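2-dehydro-3-deoxy-D-arabinonate dehydratase (Sulfolobus solfataricus, PDB 2Q18) catalyses the metal-dependent dehydration of 2-dehydro-3-deoxy-D-arabinonate to 2,5-dioxopentanoate in a pentose oxidation pathway that leads from D-arabinonate to 2-oxoglutarate. Local coordinates at residues K118-C124 with K182-C188; Y204-I208 with T275-I279; L266-V272 with I283-K288. One frame throughout, in Å; residues are numbered along the deposited sequence.

Interaction 1: K118-C124 with K182-C188; sequences KATPNRC and KIYAGCC. With PO4 (phosphate ion), chain B.
The backbone carbonyl of Lys182 receives the ammonium group of Lys118, with NZ 2.7 Å from O, in the carbonyl plane and on a lone pair. The side chain of Lys182 turns elsewhere: its NZ donates to phosphate O1 at 3.0 Å and also pairs with the magnesium-binding carboxylates of Asp164 and Glu143. At Ile183, CG2 lies over one face of the Arg123 guanidinium, 3.6 Å from Arg123 CD, while CG1 rests against the carbonyl oxygen of Lys118. The arginine's NE and NH1 reach Asn244 and Glu75 of the second subunit. Tyr184 opens a type II turn (Tyr184 to Cys187), and its own O faces Arg123 CB; the amides of Gly186 and Cys187 both lean weakly on Arg123 O, and a water that donates to Asn122 O accepts a weak bond from Gly186 N. The Cys187 carbonyl gives Lys118 NZ its second bond, 2.8 Å from O, met from above the carbonyl plane. Lys118 sends CG away from its own amide nitrogen (chi1 172°) and bends at chi2, doubling back to these two oxygens. Cys188 SG packs against Cys124 SG at 3.7 Å, too far for a disulfide. This buried contact belongs to the metal and substrate site of the FAH fold, where Lys182 binds substrate and Lys118, salt-bridged to the magnesium ligand Asp164, would probably stand in the second shell of the metal.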
ATOM      1  N   LYS A 118      17.116 -23.026  -6.564  1.00 24.56           N
ATOM      2  CA  LYS A 118      16.196 -24.096  -6.170  1.00 24.05           C
ATOM      3  C   LYS A 118      14.720 -23.709  -6.276  1.00 23.93           C
ATOM      4  O   LYS A 118      13.934 -24.432  -6.893  1.00 25.00           O
ATOM      5  CB  LYS A 118      16.532 -24.601  -4.759  1.00 23.58           C
ATOM      6  CG  LYS A 118      15.522 -25.600  -4.163  1.00 24.67           C
ATOM      7  CD  LYS A 118      15.377 -26.864  -5.016  1.00 22.60           C
ATOM      8  CE  LYS A 118      14.235 -27.733  -4.504  1.00 25.21           C
ATOM      9  NZ  LYS A 118      14.064 -28.974  -5.332  1.00 21.83           N
ATOM     10  N   ALA A 119      14.339 -22.583  -5.672  1.00 22.68           N
ATOM     11  CA  ALA A 119      12.936 -22.206  -5.632  1.00 23.46           C
ATOM     12  C   ALA A 119      12.690 -20.724  -5.398  1.00 23.39           C
ATOM     13  O   ALA A 119      13.514 -20.017  -4.814  1.00 22.59           O
ATOM     14  CB  ALA A 119      12.190 -23.041  -4.556  1.00 23.43           C
ATOM     15  N   THR A 120      11.537 -20.275  -5.880  1.00 24.04           N
ATOM     16  CA  THR A 120      10.921 -19.025  -5.457  1.00 23.95           C
ATOM     17  C   THR A 120      10.015 -19.375  -4.264  1.00 25.16           C
ATOM     18  O   THR A 120       9.706 -20.558  -4.067  1.00 24.73           O
ATOM     19  CB  THR A 120      10.087 -18.431  -6.602  1.00 24.77           C
ATOM     20  OG1 THR A 120       9.203 -19.443  -7.117  1.00 22.55           O
ATOM     21  CG2 THR A 120      11.005 -17.927  -7.727  1.00 21.04           C
ATOM     22  N   PRO A 121       9.598 -18.370  -3.458  1.00 24.62           N
ATOM     23  CA  PRO A 121       8.781 -18.664  -2.271  1.00 24.98           C
ATOM     24  C   PRO A 121       7.473 -19.431  -2.556  1.00 25.52           C
ATOM     25  O   PRO A 121       7.068 -20.267  -1.745  1.00 26.20           O
ATOM     26  CB  PRO A 121       8.488 -17.272  -1.673  1.00 25.29           C
ATOM     27  CG  PRO A 121       8.797 -16.288  -2.766  1.00 24.72           C
ATOM     28  CD  PRO A 121       9.878 -16.926  -3.586  1.00 24.67           C
ATOM     29  N   ASN A 122       6.832 -19.153  -3.689  1.00 24.61           N
ATOM     30  CA  ASN A 122       5.580 -19.811  -4.053  1.00 24.89           C
ATOM     31  C   ASN A 122       5.747 -21.279  -4.474  1.00 24.88           C
ATOM     32  O   ASN A 122       4.766 -22.014  -4.556  1.00 23.78           O
ATOM     33  CB  ASN A 122       4.860 -19.031  -5.159  1.00 24.94           C
ATOM     34  CG  ASN A 122       5.643 -19.011  -6.463  1.00 29.43           C
ATOM     35  OD1 ASN A 122       6.809 -18.609  -6.493  1.00 34.46           O
ATOM     36  ND2 ASN A 122       5.004 -19.436  -7.548  1.00 28.14           N
ATOM     37  N   ARG A 123       6.982 -21.688  -4.762  1.00 23.83           N
ATOM     38  CA  ARG A 123       7.281 -23.084  -5.086  1.00 23.72           C
ATOM     39  C   ARG A 123       7.671 -23.885  -3.838  1.00 24.22           C
ATOM     40  O   ARG A 123       7.892 -25.093  -3.918  1.00 25.94           O
ATOM     41  CB  ARG A 123       8.384 -23.175  -6.151  1.00 22.20           C
ATOM     42  CG  ARG A 123       7.952 -22.725  -7.555  1.00 22.94           C
ATOM     43  CD  ARG A 123       9.105 -22.881  -8.544  1.00 22.98           C
ATOM     44  NE  ARG A 123       8.732 -22.537  -9.917  1.00 22.67           N
ATOM     45  CZ  ARG A 123       8.797 -21.313 -10.442  1.00 22.50           C
ATOM     46  NH1 ARG A 123       9.207 -20.287  -9.710  1.00 21.24           N
ATOM     47  NH2 ARG A 123       8.434 -21.113 -11.708  1.00 21.88           N
ATOM     48  N   CYS A 124       7.751 -23.208  -2.694  1.00 23.10           N
ATOM     49  CA  CYS A 124       8.071 -23.852  -1.423  1.00 23.57           C
ATOM     50  C   CYS A 124       6.812 -24.142  -0.614  1.00 24.20           C
ATOM     51  O   CYS A 124       5.807 -23.439  -0.740  1.00 23.60           O
ATOM     52  CB  CYS A 124       8.990 -22.970  -0.580  1.00 23.80           C
ATOM     53  SG  CYS A 124      10.551 -22.541  -1.363  1.00 26.27           S
ATOM     54  N   LYS A 182      14.637 -29.941 -10.412  1.00 26.30           N
ATOM     55  CA  LYS A 182      14.751 -29.232  -9.132  1.00 26.72           C
ATOM     56  C   LYS A 182      13.687 -28.165  -8.883  1.00 26.03           C
ATOM     57  O   LYS A 182      13.346 -27.909  -7.731  1.00 26.87           O
ATOM     58  CB  LYS A 182      16.129 -28.568  -9.011  1.00 26.72           C
ATOM     59  CG  LYS A 182      17.306 -29.527  -8.866  1.00 29.14           C
ATOM     60  CD  LYS A 182      17.456 -30.021  -7.447  1.00 28.53           C
ATOM     61  CE  LYS A 182      18.704 -30.870  -7.299  1.00 27.26           C
ATOM     62  NZ  LYS A 182      18.817 -31.398  -5.909  1.00 29.91           N
ATOM     63  N   ILE A 183      13.191 -27.537  -9.949  1.00 25.62           N
ATOM     64  CA  ILE A 183      12.353 -26.332  -9.832  1.00 25.68           C
ATOM     65  C   ILE A 183      10.953 -26.551 -10.400  1.00 25.03           C
ATOM     66  O   ILE A 183      10.773 -26.655 -11.614  1.00 25.63           O
ATOM     67  CB  ILE A 183      13.002 -25.083 -10.529  1.00 25.55           C
ATOM     68  CG1 ILE A 183      14.495 -24.962 -10.184  1.00 26.09           C
ATOM     69  CG2 ILE A 183      12.246 -23.794 -10.151  1.00 25.41           C
ATOM     70  CD1 ILE A 183      15.278 -23.992 -11.091  1.00 26.45           C
ATOM     71  N   TYR A 184       9.967 -26.602  -9.505  1.00 25.01           N
ATOM     72  CA  TYR A 184       8.565 -26.830  -9.869  1.00 24.36           C
ATOM     73  C   TYR A 184       7.681 -26.636  -8.629  1.00 24.24           C
ATOM     74  O   TYR A 184       8.196 -26.500  -7.520  1.00 24.19           O
ATOM     75  CB  TYR A 184       8.379 -28.231 -10.485  1.00 25.51           C
ATOM     76  CG  TYR A 184       8.825 -29.371  -9.592  1.00 25.14           C
ATOM     77  CD1 TYR A 184       7.926 -29.989  -8.723  1.00 25.35           C
ATOM     78  CD2 TYR A 184      10.141 -29.835  -9.618  1.00 25.22           C
ATOM     79  CE1 TYR A 184       8.328 -31.031  -7.890  1.00 25.77           C
ATOM     80  CE2 TYR A 184      10.552 -30.882  -8.790  1.00 24.10           C
ATOM     81  CZ  TYR A 184       9.635 -31.474  -7.933  1.00 27.17           C
ATOM     82  OH  TYR A 184      10.014 -32.511  -7.109  1.00 27.66           O
ATOM     83  N   ALA A 185       6.361 -26.604  -8.811  1.00 24.23           N
ATOM     84  CA  ALA A 185       5.449 -26.403  -7.682  1.00 24.76           C
ATOM     85  C   ALA A 185       5.600 -27.535  -6.671  1.00 25.00           C
ATOM     86  O   ALA A 185       5.464 -28.706  -7.021  1.00 24.73           O
ATOM     87  CB  ALA A 185       4.003 -26.296  -8.159  1.00 25.18           C
ATOM     88  N   GLY A 186       5.909 -27.176  -5.427  1.00 24.48           N
ATOM     89  CA  GLY A 186       6.104 -28.154  -4.360  1.00 24.16           C
ATOM     90  C   GLY A 186       7.436 -28.886  -4.389  1.00 24.20           C
ATOM     91  O   GLY A 186       7.559 -29.974  -3.817  1.00 23.37           O
ATOM     92  N   CYS A 187       8.443 -28.287  -5.029  1.00 23.84           N
ATOM     93  CA  CYS A 187       9.765 -28.912  -5.172  1.00 22.85           C
ATOM     94  C   CYS A 187      10.605 -28.792  -3.906  1.00 22.84           C
ATOM     95  O   CYS A 187      11.703 -29.356  -3.814  1.00 22.13           O
ATOM     96  CB  CYS A 187      10.525 -28.277  -6.332  1.00 23.81           C
ATOM     97  SG  CYS A 187      10.986 -26.531  -6.043  1.00 22.06           S
ATOM     98  N   CYS A 188      10.085 -28.061  -2.928  1.00 23.58           N
ATOM     99  CA  CYS A 188      10.889 -27.620  -1.806  1.00 23.36           C
ATOM    100  C   CYS A 188      10.045 -27.464  -0.541  1.00 23.18           C
ATOM    101  O   CYS A 188       8.962 -26.884  -0.590  1.00 23.40           O
ATOM    102  CB  CYS A 188      11.518 -26.269  -2.183  1.00 24.64           C
ATOM    103  SG  CYS A 188      12.616 -25.628  -0.981  1.00 29.36           S
TER
HETATM  104  P   PO4 B4285      22.735 -32.168  -7.161  0.50 34.91           P
HETATM  105  O1  PO4 B4285      21.483 -32.593  -6.431  0.50 35.30           O
HETATM  106  O2  PO4 B4285      22.418 -30.996  -8.048  0.50 33.41           O
HETATM  107  O3  PO4 B4285      23.772 -31.795  -6.135  0.50 33.96           O
HETATM  108  O4  PO4 B4285      23.264 -33.300  -8.001  0.50 34.02           O
HETATM  109  O   HOH W   1       4.281 -24.691  -4.622  1.00 34.58           O

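Interaction 2: Y204-I208 with T275-I279; sequences YSLDI and TISNI
Ser277 and Asp207 grip each other twice. The serine amide donates to Asp207 O at 3.1 Å, in the carbonyl plane, and Ser277 OG accepts from Asp207 N, the two atoms 2.9 Å apart and the N-H...O angle 152°. OG can do this because it stands beside its own backbone N, anti to the carbonyl carbon (chi1 -51°), which turns it toward the start of strand 207-214; a side-chain oxygen thus takes the bond just where strand 271-276 has ended. The Asp207 carboxylate does not share in this pairing: its OD1 bonds to Asn225. One step inward, Ile208 and Ile276 form an antiparallel non-hydrogen-bonded pair, with Ile276 CA against Asp207 O and Ile208 CA against Thr275 O as CA-H...O contacts. Here strand 207-214 begins beside the end of strand 271-276, where these two inner neighbours of a five-stranded mixed sheet of the FAH fold meet by their ends. Placed on one face by the pairing and sharing one rotamer, CG1 beside the backbone N and the chain extended to CD1, the two isoleucines lie side by side, pointing the same way, with CG1 to CG1 at 3.8 Å. Their shared face is covered partly by Pro144 on Ile208 and Ile161 on Ile276. Leu206 approaches Ile276 at a slant and splits its branches: Leu206 CD1 meets Ile276 CG2 at 4.1 Å, whereas CD2 turns to Ser277 O. Asn278 lies almost perpendicular to the leucine side chain, bringing its ND2 within 3.6 Å of Leu206 CD2.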
ATOM      1  N   TYR A 204      28.195 -28.292  12.505  1.00 41.20           N
ATOM      2  CA  TYR A 204      28.871 -29.476  11.971  1.00 41.20           C
ATOM      3  C   TYR A 204      28.874 -30.645  12.957  1.00 40.88           C
ATOM      4  O   TYR A 204      29.695 -31.559  12.859  1.00 41.28           O
ATOM      5  CB  TYR A 204      30.286 -29.122  11.491  1.00 41.33           C
ATOM      6  CG  TYR A 204      30.285 -28.029  10.443  1.00 42.05           C
ATOM      7  CD1 TYR A 204      30.720 -26.741  10.750  1.00 42.35           C
ATOM      8  CD2 TYR A 204      29.816 -28.276   9.151  1.00 42.02           C
ATOM      9  CE1 TYR A 204      30.706 -25.729   9.790  1.00 43.29           C
ATOM     10  CE2 TYR A 204      29.795 -27.277   8.189  1.00 42.74           C
ATOM     11  CZ  TYR A 204      30.241 -26.008   8.514  1.00 42.52           C
ATOM     12  OH  TYR A 204      30.219 -25.023   7.557  1.00 43.13           O
ATOM     13  N   SER A 205      27.933 -30.611  13.898  1.00 40.14           N
ATOM     14  CA  SER A 205      27.705 -31.722  14.815  1.00 39.98           C
ATOM     15  C   SER A 205      26.206 -31.897  15.080  1.00 38.81           C
ATOM     16  O   SER A 205      25.739 -31.743  16.208  1.00 39.38           O
ATOM     17  CB  SER A 205      28.474 -31.516  16.122  1.00 39.83           C
ATOM     18  OG  SER A 205      28.466 -32.705  16.887  1.00 42.13           O
ATOM     19  N   LEU A 206      25.465 -32.216  14.024  1.00 37.73           N
ATOM     20  CA  LEU A 206      24.016 -32.393  14.103  1.00 36.60           C
ATOM     21  C   LEU A 206      23.601 -33.663  13.377  1.00 35.95           C
ATOM     22  O   LEU A 206      24.113 -33.960  12.295  1.00 35.26           O
ATOM     23  CB  LEU A 206      23.280 -31.196  13.480  1.00 36.23           C
ATOM     24  CG  LEU A 206      23.557 -29.756  13.934  1.00 34.73           C
ATOM     25  CD1 LEU A 206      22.904 -28.774  12.965  1.00 33.43           C
ATOM     26  CD2 LEU A 206      23.085 -29.501  15.363  1.00 33.28           C
ATOM     27  N   ASP A 207      22.666 -34.402  13.967  1.00 35.62           N
ATOM     28  CA  ASP A 207      22.134 -35.606  13.333  1.00 35.85           C
ATOM     29  C   ASP A 207      20.962 -35.273  12.420  1.00 34.34           C
ATOM     30  O   ASP A 207      20.038 -34.564  12.818  1.00 34.14           O
ATOM     31  CB  ASP A 207      21.716 -36.637  14.386  1.00 37.07           C
ATOM     32  CG  ASP A 207      22.904 -37.227  15.128  1.00 42.56           C
ATOM     33  OD1 ASP A 207      23.789 -37.824  14.467  1.00 47.72           O
ATOM     34  OD2 ASP A 207      22.954 -37.095  16.373  1.00 46.72           O
ATOM     35  N   ILE A 208      21.020 -35.782  11.194  1.00 33.19           N
ATOM     36  CA  ILE A 208      19.929 -35.651  10.234  1.00 32.43           C
ATOM     37  C   ILE A 208      19.360 -37.042   9.983  1.00 32.87           C
ATOM     38  O   ILE A 208      20.103 -37.961   9.636  1.00 32.77           O
ATOM     39  CB  ILE A 208      20.398 -35.022   8.894  1.00 32.46           C
ATOM     40  CG1 ILE A 208      21.071 -33.661   9.136  1.00 32.06           C
ATOM     41  CG2 ILE A 208      19.225 -34.909   7.902  1.00 30.81           C
ATOM     42  CD1 ILE A 208      21.646 -33.010   7.886  1.00 31.39           C
ATOM     43  N   THR A 275      14.314 -35.170  10.460  1.00 27.31           N
ATOM     44  CA  THR A 275      14.662 -34.684  11.778  1.00 28.38           C
ATOM     45  C   THR A 275      16.088 -34.152  11.768  1.00 28.55           C
ATOM     46  O   THR A 275      16.986 -34.776  11.198  1.00 28.19           O
ATOM     47  CB  THR A 275      14.524 -35.810  12.835  1.00 28.78           C
ATOM     48  OG1 THR A 275      13.222 -36.394  12.736  1.00 31.28           O
ATOM     49  CG2 THR A 275      14.725 -35.274  14.250  1.00 28.34           C
ATOM     50  N   ILE A 276      16.280 -32.983  12.373  1.00 29.04           N
ATOM     51  CA  ILE A 276      17.618 -32.445  12.610  1.00 29.45           C
ATOM     52  C   ILE A 276      17.724 -32.024  14.067  1.00 30.24           C
ATOM     53  O   ILE A 276      16.813 -31.388  14.602  1.00 30.77           O
ATOM     54  CB  ILE A 276      17.970 -31.259  11.664  1.00 29.26           C
ATOM     55  CG1 ILE A 276      17.941 -31.714  10.197  1.00 28.50           C
ATOM     56  CG2 ILE A 276      19.344 -30.667  12.025  1.00 29.64           C
ATOM     57  CD1 ILE A 276      18.433 -30.677   9.187  1.00 28.91           C
ATOM     58  N   SER A 277      18.834 -32.399  14.705  1.00 31.34           N
ATOM     59  CA  SER A 277      19.117 -32.032  16.092  1.00 32.66           C
ATOM     60  C   SER A 277      18.948 -30.534  16.324  1.00 33.40           C
ATOM     61  O   SER A 277      19.433 -29.716  15.531  1.00 34.08           O
ATOM     62  CB  SER A 277      20.547 -32.435  16.476  1.00 32.66           C
ATOM     63  OG  SER A 277      20.815 -33.786  16.153  1.00 35.25           O
ATOM     64  N   ASN A 278      18.254 -30.191  17.410  1.00 33.51           N
ATOM     65  CA  ASN A 278      18.073 -28.804  17.864  1.00 33.82           C
ATOM     66  C   ASN A 278      17.093 -27.959  17.040  1.00 33.10           C
ATOM     67  O   ASN A 278      16.806 -26.814  17.400  1.00 33.19           O
ATOM     68  CB  ASN A 278      19.424 -28.089  18.019  1.00 34.67           C
ATOM     69  CG  ASN A 278      20.337 -28.776  19.023  1.00 37.69           C
ATOM     70  OD1 ASN A 278      19.968 -28.981  20.180  1.00 41.37           O
ATOM     71  ND2 ASN A 278      21.537 -29.128  18.584  1.00 41.77           N
ATOM     72  N   ILE A 279      16.578 -28.521  15.949  1.00 31.13           N
ATOM     73  CA  ILE A 279      15.614 -27.811  15.108  1.00 30.28           C
ATOM     74  C   ILE A 279      14.223 -28.438  15.235  1.00 29.72           C
ATOM     75  O   ILE A 279      13.266 -27.765  15.632  1.00 29.70           O
ATOM     76  CB  ILE A 279      16.071 -27.731  13.619  1.00 29.51           C
ATOM     77  CG1 ILE A 279      17.474 -27.109  13.524  1.00 29.67           C
ATOM     78  CG2 ILE A 279      15.055 -26.934  12.792  1.00 28.82           C
ATOM     79  CD1 ILE A 279      18.086 -27.085  12.123  1.00 29.15           C
TER

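Interaction 3: L266-V272 with I283-K288; sequences LKDEDIV and ITPVKK
A beta hairpin of strands 271-276 and 280-288 is extended here by the type II turn Lys267 to Asp270, which folds against the far end of the longer strand. Val272 and Thr284 make the hydrogen-bonded pair: Val272 N to Thr284 O and Thr284 N to Val272 O are both 2.9 Å, the first nearly straight at 172°. Beside them Ile271 faces Pro285, whose ring nitrogen has no hydrogen to give; Ile271 CD1 touches Pro285 CB, and Ile271 CG2 meets Ile283 CG2 at 3.6 Å. Val286 fills the bend of the turn. Val286 CG2 lies 3.8 Å from Val272 CG2, which meets it obliquely. Leu266 CG, 4.0 Å from Val286 CG2, belongs to a side chain that crosses the valine roughly at right angles, while Val286 CG1 rests on Lys267 O. Glu269 N bonds to Val286 O at 2.8 Å; Val286 N reaches Asp270 O only weakly. A chi1 of -161° lays the Asp268 carboxyl group opposite its amide nitrogen and across to the strand, where OD1 takes the Lys288 amide N on its anti lone pair at 2.9 Å. That oxygen also lies against Lys287 CD, with the ammonium NZ too distant for a salt bridge. An alanine at Asp268 is likely to leave the Lys288 amide without this acceptor and the turn less firmly held to the strand. Asp270 OD2 accepts Lys267 N and pairs with Arg214, bracing the turn against strand 207-214. The whole is a type II turn continuing an antiparallel beta hairpin inside the mixed sheet of the FAH fold.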
ATOM      1  N   LEU A 266       9.551 -41.784  -4.323  1.00 33.93           N
ATOM      2  CA  LEU A 266       8.338 -41.298  -3.672  1.00 33.48           C
ATOM      3  C   LEU A 266       7.094 -41.583  -4.502  1.00 33.29           C
ATOM      4  O   LEU A 266       7.136 -41.544  -5.732  1.00 32.98           O
ATOM      5  CB  LEU A 266       8.453 -39.785  -3.450  1.00 33.45           C
ATOM      6  CG  LEU A 266       8.818 -39.172  -2.094  1.00 34.70           C
ATOM      7  CD1 LEU A 266       9.627 -40.082  -1.172  1.00 33.24           C
ATOM      8  CD2 LEU A 266       9.510 -37.819  -2.294  1.00 32.76           C
ATOM      9  N   LYS A 267       5.988 -41.871  -3.826  1.00 33.55           N
ATOM     10  CA  LYS A 267       4.691 -41.901  -4.500  1.00 35.09           C
ATOM     11  C   LYS A 267       3.594 -41.181  -3.727  1.00 33.01           C
ATOM     12  O   LYS A 267       3.780 -40.799  -2.574  1.00 32.62           O
ATOM     13  CB  LYS A 267       4.273 -43.324  -4.913  1.00 36.09           C
ATOM     14  CG  LYS A 267       4.361 -44.386  -3.845  1.00 39.01           C
ATOM     15  CD  LYS A 267       4.006 -45.782  -4.410  1.00 38.90           C
ATOM     16  CE  LYS A 267       5.046 -46.276  -5.417  1.00 45.08           C
ATOM     17  NZ  LYS A 267       4.752 -47.652  -5.916  1.00 49.42           N
ATOM     18  N   ASP A 268       2.461 -40.983  -4.393  1.00 33.12           N
ATOM     19  CA  ASP A 268       1.317 -40.285  -3.827  1.00 33.14           C
ATOM     20  C   ASP A 268       0.991 -40.810  -2.432  1.00 33.00           C
ATOM     21  O   ASP A 268       0.977 -42.024  -2.202  1.00 32.21           O
ATOM     22  CB  ASP A 268       0.109 -40.433  -4.753  1.00 33.64           C
ATOM     23  CG  ASP A 268      -0.957 -39.386  -4.499  1.00 35.36           C
ATOM     24  OD1 ASP A 268      -0.689 -38.184  -4.729  1.00 36.02           O
ATOM     25  OD2 ASP A 268      -2.073 -39.763  -4.086  1.00 34.91           O
ATOM     26  N   GLU A 269       0.774 -39.873  -1.507  1.00 31.65           N
ATOM     27  CA  GLU A 269       0.381 -40.143  -0.112  1.00 31.77           C
ATOM     28  C   GLU A 269       1.499 -40.634   0.820  1.00 30.44           C
ATOM     29  O   GLU A 269       1.248 -40.849   2.007  1.00 29.48           O
ATOM     30  CB  GLU A 269      -0.875 -41.041  -0.007  1.00 32.52           C
ATOM     31  CG  GLU A 269      -2.119 -40.553  -0.778  1.00 37.29           C
ATOM     32  CD  GLU A 269      -2.608 -39.153  -0.381  1.00 47.33           C
ATOM     33  OE1 GLU A 269      -2.210 -38.629   0.688  1.00 50.75           O
ATOM     34  OE2 GLU A 269      -3.406 -38.571  -1.151  1.00 51.40           O
ATOM     35  N   ASP A 270       2.724 -40.789   0.306  1.00 29.23           N
ATOM     36  CA  ASP A 270       3.889 -41.027   1.171  1.00 28.56           C
ATOM     37  C   ASP A 270       4.012 -39.898   2.189  1.00 28.35           C
ATOM     38  O   ASP A 270       3.573 -38.777   1.930  1.00 27.63           O
ATOM     39  CB  ASP A 270       5.197 -41.084   0.363  1.00 28.99           C
ATOM     40  CG  ASP A 270       5.443 -42.440  -0.298  1.00 31.85           C
ATOM     41  OD1 ASP A 270       4.704 -43.414  -0.018  1.00 29.46           O
ATOM     42  OD2 ASP A 270       6.395 -42.524  -1.104  1.00 27.78           O
ATOM     43  N   ILE A 271       4.608 -40.195   3.340  1.00 27.36           N
ATOM     44  CA  ILE A 271       4.924 -39.166   4.321  1.00 27.97           C
ATOM     45  C   ILE A 271       6.437 -39.101   4.475  1.00 28.53           C
ATOM     46  O   ILE A 271       7.083 -40.100   4.809  1.00 27.55           O
ATOM     47  CB  ILE A 271       4.269 -39.423   5.714  1.00 28.03           C
ATOM     48  CG1 ILE A 271       2.765 -39.757   5.602  1.00 27.09           C
ATOM     49  CG2 ILE A 271       4.535 -38.247   6.660  1.00 27.82           C
ATOM     50  CD1 ILE A 271       1.880 -38.697   4.928  1.00 25.46           C
ATOM     51  N   VAL A 272       6.991 -37.917   4.220  1.00 28.08           N
ATOM     52  CA  VAL A 272       8.420 -37.679   4.369  1.00 27.16           C
ATOM     53  C   VAL A 272       8.661 -36.943   5.679  1.00 27.53           C
ATOM     54  O   VAL A 272       8.084 -35.878   5.924  1.00 27.68           O
ATOM     55  CB  VAL A 272       8.995 -36.879   3.166  1.00 27.19           C
ATOM     56  CG1 VAL A 272      10.477 -36.567   3.371  1.00 27.49           C
ATOM     57  CG2 VAL A 272       8.784 -37.646   1.869  1.00 26.03           C
ATOM     58  N   ILE A 283       7.627 -32.503   8.542  1.00 25.45           N
ATOM     59  CA  ILE A 283       6.766 -33.573   8.044  1.00 25.69           C
ATOM     60  C   ILE A 283       5.911 -33.095   6.877  1.00 25.55           C
ATOM     61  O   ILE A 283       5.145 -32.140   7.008  1.00 26.40           O
ATOM     62  CB  ILE A 283       5.851 -34.144   9.174  1.00 25.53           C
ATOM     63  CG1 ILE A 283       6.695 -34.696  10.328  1.00 25.91           C
ATOM     64  CG2 ILE A 283       4.903 -35.212   8.618  1.00 25.19           C
ATOM     65  CD1 ILE A 283       5.927 -34.884  11.639  1.00 26.16           C
ATOM     66  N   THR A 284       6.039 -33.764   5.735  1.00 25.34           N
ATOM     67  CA  THR A 284       5.266 -33.399   4.554  1.00 25.31           C
ATOM     68  C   THR A 284       4.691 -34.624   3.838  1.00 27.26           C
ATOM     69  O   THR A 284       5.439 -35.538   3.466  1.00 27.27           O
ATOM     70  CB  THR A 284       6.110 -32.591   3.529  1.00 24.90           C
ATOM     71  OG1 THR A 284       7.186 -33.401   3.048  1.00 23.16           O
ATOM     72  CG2 THR A 284       6.674 -31.299   4.145  1.00 24.32           C
ATOM     73  N   PRO A 285       3.359 -34.648   3.639  1.00 28.01           N
ATOM     74  CA  PRO A 285       2.773 -35.635   2.727  1.00 28.34           C
ATOM     75  C   PRO A 285       3.208 -35.380   1.286  1.00 28.97           C
ATOM     76  O   PRO A 285       3.696 -34.290   0.966  1.00 28.41           O
ATOM     77  CB  PRO A 285       1.264 -35.419   2.877  1.00 27.85           C
ATOM     78  CG  PRO A 285       1.118 -34.039   3.435  1.00 28.94           C
ATOM     79  CD  PRO A 285       2.337 -33.787   4.266  1.00 28.36           C
ATOM     80  N   VAL A 286       3.036 -36.385   0.433  1.00 28.29           N
ATOM     81  CA  VAL A 286       3.476 -36.314  -0.953  1.00 28.26           C
ATOM     82  C   VAL A 286       2.268 -36.380  -1.874  1.00 29.96           C
ATOM     83  O   VAL A 286       1.351 -37.176  -1.661  1.00 29.00           O
ATOM     84  CB  VAL A 286       4.468 -37.461  -1.288  1.00 28.68           C
ATOM     85  CG1 VAL A 286       4.889 -37.421  -2.752  1.00 28.08           C
ATOM     86  CG2 VAL A 286       5.686 -37.398  -0.384  1.00 27.38           C
ATOM     87  N   LYS A 287       2.268 -35.520  -2.886  1.00 30.98           N
ATOM     88  CA  LYS A 287       1.265 -35.548  -3.933  1.00 33.83           C
ATOM     89  C   LYS A 287       1.949 -35.782  -5.280  1.00 34.49           C
ATOM     90  O   LYS A 287       2.850 -35.033  -5.669  1.00 33.44           O
ATOM     91  CB  LYS A 287       0.459 -34.241  -3.941  1.00 34.75           C
ATOM     92  CG  LYS A 287      -0.466 -34.052  -5.141  1.00 41.19           C
ATOM     93  CD  LYS A 287      -1.713 -34.931  -5.044  1.00 51.05           C
ATOM     94  CE  LYS A 287      -2.509 -34.925  -6.344  1.00 53.72           C
ATOM     95  NZ  LYS A 287      -3.662 -35.864  -6.266  1.00 56.03           N
ATOM     96  N   LYS A 288       1.534 -36.837  -5.975  1.00 34.67           N
ATOM     97  CA  LYS A 288       1.996 -37.081  -7.332  1.00 36.18           C
ATOM     98  C   LYS A 288       1.167 -36.241  -8.300  1.00 37.19           C
ATOM     99  O   LYS A 288      -0.063 -36.330  -8.311  1.00 36.68           O
ATOM    100  CB  LYS A 288       1.897 -38.571  -7.682  1.00 36.15           C
ATOM    101  CG  LYS A 288       2.093 -38.893  -9.163  1.00 35.99           C
ATOM    102  CD  LYS A 288       3.562 -38.906  -9.557  1.00 36.98           C
ATOM    103  CE  LYS A 288       3.726 -39.252 -11.034  1.00 37.89           C
ATOM    104  NZ  LYS A 288       5.152 -39.511 -11.381  1.00 39.82           N
TER

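In the fold
From the N terminus, interaction 1 comes first, joining the end of strand 114-119 to the loop between helix 178-182 and strand 188-195; the 57 residues it encloses include the magnesium ligands of strands 140-150 and 156-167. Interaction 2 then opens at 204-208 and closes at 275-279 across 66 residues, and interaction 3, a short hairpin closure, starts at 266-272, inside that loop, and ends beyond it at 283-288, so the two cross. Both use strand 271-276, which lies between strands 207-214 and 280-288 of one mixed sheet. Interactions 1 and 2 lie on opposite sides of the chain's centre; interactions 1 and 3 come within about 7 Å at their nearest atoms without touching.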